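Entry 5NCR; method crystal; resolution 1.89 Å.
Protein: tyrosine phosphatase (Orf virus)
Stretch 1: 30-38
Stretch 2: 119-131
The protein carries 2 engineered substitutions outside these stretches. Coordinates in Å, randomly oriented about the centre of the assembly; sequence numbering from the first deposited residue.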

# COMPACT_ATOMS: atom_id res chain seq x y z
N ARG B 30 -2.83 23.69 -7.10
CA ARG B 30 -2.12 24.39 -6.07
C ARG B 30 -1.78 23.33 -5.01
O ARG B 30 -2.67 22.74 -4.42
N LEU B 31 -0.49 23.04 -4.83
CA LEU B 31 -0.00 22.02 -3.88
C LEU B 31 0.16 22.60 -2.48
O LEU B 31 -0.12 21.90 -1.48
N THR B 32 0.70 23.82 -2.39
CA THR B 32 0.83 24.61 -1.17
C THR B 32 0.34 26.01 -1.50
O THR B 32 0.16 26.30 -2.68
N ASP B 33 0.24 26.90 -0.50
CA ASP B 33 -0.20 28.28 -0.73
C ASP B 33 0.51 28.97 -1.92
O ASP B 33 -0.15 29.70 -2.65
N HIS B 34 1.80 28.68 -2.17
CA HIS B 34 2.50 29.34 -3.28
C HIS B 34 3.06 28.40 -4.37
O HIS B 34 3.56 28.91 -5.37
N VAL B 35 3.00 27.08 -4.20
CA VAL B 35 3.52 26.17 -5.24
C VAL B 35 2.37 25.51 -6.01
O VAL B 35 1.45 24.98 -5.43
N TYR B 36 2.44 25.60 -7.34
CA TYR B 36 1.45 25.07 -8.27
C TYR B 36 2.10 24.07 -9.20
O TYR B 36 3.28 24.20 -9.54
N LEU B 37 1.31 23.07 -9.60
CA LEU B 37 1.68 22.01 -10.51
C LEU B 37 0.83 22.20 -11.76
O LEU B 37 -0.37 22.36 -11.65
N GLY B 38 1.48 22.22 -12.92
CA GLY B 38 0.77 22.40 -14.17
C GLY B 38 1.44 21.78 -15.37
O GLY B 38 2.49 21.13 -15.24
N SER B 119 7.20 17.21 -13.74
CA SER B 119 6.68 18.18 -12.78
C SER B 119 5.99 17.47 -11.62
O SER B 119 6.08 17.95 -10.49
N GLY B 120 5.29 16.37 -11.91
CA GLY B 120 4.65 15.55 -10.89
C GLY B 120 5.70 15.03 -9.90
O GLY B 120 5.48 15.09 -8.69
N ALA B 121 6.89 14.59 -10.40
CA ALA B 121 7.97 14.11 -9.53
C ALA B 121 8.49 15.22 -8.61
O ALA B 121 8.66 14.99 -7.41
N ALA B 122 8.61 16.42 -9.14
CA ALA B 122 9.02 17.60 -8.36
C ALA B 122 7.96 17.90 -7.29
O ALA B 122 8.31 18.11 -6.12
N ALA B 123 6.67 17.86 -7.69
CA ALA B 123 5.52 18.08 -6.83
C ALA B 123 5.50 17.05 -5.66
O ALA B 123 5.36 17.43 -4.51
N MET B 124 5.67 15.76 -5.96
CA MET B 124 5.71 14.68 -4.97
C MET B 124 6.87 14.88 -4.02
O MET B 124 6.68 14.81 -2.80
N GLY B 125 8.05 15.16 -4.58
CA GLY B 125 9.24 15.41 -3.78
C GLY B 125 9.03 16.56 -2.81
O GLY B 125 9.32 16.43 -1.62
N TYR B 126 8.49 17.67 -3.30
CA TYR B 126 8.26 18.86 -2.49
C TYR B 126 7.22 18.65 -1.36
O TYR B 126 7.43 19.11 -0.24
N VAL B 127 6.13 17.95 -1.66
CA VAL B 127 5.10 17.61 -0.69
C VAL B 127 5.69 16.70 0.41
O VAL B 127 5.42 16.91 1.59
N MET B 128 6.53 15.74 0.03
CA MET B 128 7.21 14.82 0.97
C MET B 128 8.18 15.61 1.83
O MET B 128 8.13 15.51 3.06
N HIS B 129 8.99 16.48 1.20
CA HIS B 129 9.94 17.35 1.88
C HIS B 129 9.25 18.26 2.89
O HIS B 129 9.74 18.41 4.01
N LYS B 130 8.13 18.87 2.49
CA LYS B 130 7.38 19.78 3.35
C LYS B 130 6.85 19.06 4.59
O LYS B 130 6.98 19.57 5.69
N ARG B 131 6.31 17.85 4.40
CA ARG B 131 5.80 17.02 5.50
C ARG B 131 6.92 16.65 6.47
O ARG B 131 6.72 16.78 7.69

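Packing of residues 30-38 against helix 119-131; strand 35-38 runs roughly antiparallel to the helix (151°), their axes 8.6 Å apart at closest approach. No hydrogen bond crosses between the stretches; the contact is made mainly by side chains. Tyr126 (chi1 t) covers the most surface. Its CB points toward the first stretch, and CE2 lies 3.6 Å from Thr32 CG2 and 3.6 Å from CG2 of Val35 (chi1 t), both methyls meeting the ring obliquely. Leu37 (t, p), buried on the strand, is nearly as extensive: its CD1 sits 3.4 Å from Ser119 OG and 3.8 Å from Gly120 N, and CD2 is 3.6 Å from Ala123 CB. Ala123 CB also meets Leu31 (m, t), whose CD1 is 3.6 Å away, so both leucines touch Ala123. Leu31 CB further lies 4.3 Å from Val127 CG2 (chi1 t). Thr32 (p) places CG2 3.4 Å from CD of the Lys130 chain, t through chi3 and m at chi4; Thr32 OG1 is also beside the Tyr126 ring, 3.7 Å from Tyr126 CE2, and hydrogen-bonded elsewhere in the structure. Ser119 OG (chi1 p), likewise satisfied elsewhere, is 3.6 Å from Gly38 O. Tyr36 alternates with Val35 and Leu37 along the strand and makes no contact with the helix.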

# COMPACT_ATOMS: atom_id res chain seq x y z
CB ARG B 30 -3.07 25.47 -5.54
CG ARG B 30 -2.44 26.49 -4.67
CD ARG B 30 -3.50 27.45 -4.18
NE ARG B 30 -3.68 27.36 -2.72
CZ ARG B 30 -4.68 27.91 -2.05
NH1 ARG B 30 -5.62 28.61 -2.69
NH2 ARG B 30 -4.78 27.75 -0.74
CB LEU B 31 1.33 21.42 -4.33
CG LEU B 31 1.41 20.79 -5.72
CD1 LEU B 31 2.83 20.90 -6.27
CD2 LEU B 31 0.91 19.36 -5.73
CB THR B 32 2.28 24.65 -0.63
OG1 THR B 32 3.11 25.21 -1.63
CG2 THR B 32 2.79 23.30 -0.23
CB ASP B 33 -0.06 29.12 0.54
CG ASP B 33 -1.18 28.94 1.54
OD1 ASP B 33 -1.23 27.88 2.20
OD2 ASP B 33 -2.03 29.85 1.65
CB HIS B 34 3.61 30.26 -2.75
CG HIS B 34 3.14 31.16 -1.64
ND1 HIS B 34 2.21 32.17 -1.90
CD2 HIS B 34 3.40 31.15 -0.32
CE1 HIS B 34 1.96 32.75 -0.74
NE2 HIS B 34 2.64 32.19 0.24
CB VAL B 35 4.57 25.15 -4.72
CG1 VAL B 35 5.13 24.28 -5.86
CG2 VAL B 35 5.70 25.88 -4.00
CB TYR B 36 0.81 26.21 -9.09
CG TYR B 36 0.04 27.25 -8.29
CD1 TYR B 36 0.69 28.21 -7.53
CD2 TYR B 36 -1.35 27.33 -8.38
CE1 TYR B 36 -0.01 29.20 -6.85
CE2 TYR B 36 -2.06 28.32 -7.72
CZ TYR B 36 -1.39 29.24 -6.93
OH TYR B 36 -2.10 30.21 -6.27
CB LEU B 37 1.42 20.63 -9.84
CG LEU B 37 1.53 19.36 -10.69
CD1 LEU B 37 2.88 19.26 -11.35
CD2 LEU B 37 1.34 18.12 -9.83
CB SER B 119 5.74 19.17 -13.46
OG SER B 119 4.69 18.47 -14.10
CB ALA B 121 9.10 13.52 -10.36
CB ALA B 122 9.15 18.80 -9.30
CB ALA B 123 4.25 17.95 -7.65
CB MET B 124 5.83 13.31 -5.67
CG MET B 124 5.51 12.14 -4.75
SD MET B 124 3.77 12.14 -4.18
CE MET B 124 3.94 11.11 -2.70
CB TYR B 126 7.91 20.05 -3.37
CG TYR B 126 7.60 21.29 -2.56
CD1 TYR B 126 8.54 21.84 -1.69
CD2 TYR B 126 6.33 21.85 -2.57
CE1 TYR B 126 8.23 22.93 -0.89
CE2 TYR B 126 6.03 22.98 -1.81
CZ TYR B 126 6.98 23.51 -0.96
OH TYR B 126 6.65 24.59 -0.18
CB VAL B 127 3.83 17.04 -1.37
CG1 VAL B 127 2.86 16.49 -0.33
CG2 VAL B 127 3.14 18.12 -2.23
CB MET B 128 7.97 13.69 0.23
CG MET B 128 7.05 12.62 -0.38
SD MET B 128 5.90 11.79 0.78
CE MET B 128 7.07 10.98 1.95
CB HIS B 129 10.69 18.21 0.87
CG HIS B 129 11.68 19.13 1.50
ND1 HIS B 129 11.42 20.48 1.64
CD2 HIS B 129 12.88 18.85 2.06
CE1 HIS B 129 12.48 20.99 2.24
NE2 HIS B 129 13.38 20.05 2.50
CB LYS B 130 6.27 20.47 2.54
CG LYS B 130 5.46 21.45 3.36
CD LYS B 130 4.65 22.40 2.51
CE LYS B 130 3.66 23.15 3.39
NZ LYS B 130 2.57 22.28 3.93
CB ARG B 131 5.11 15.76 4.96
CG ARG B 131 4.44 14.89 6.03
CD ARG B 131 3.41 15.67 6.84
NE ARG B 131 2.73 14.83 7.80
CZ ARG B 131 1.41 14.82 7.95
NH1 ARG B 131 0.64 15.60 7.20
NH2 ARG B 131 0.86 14.03 8.87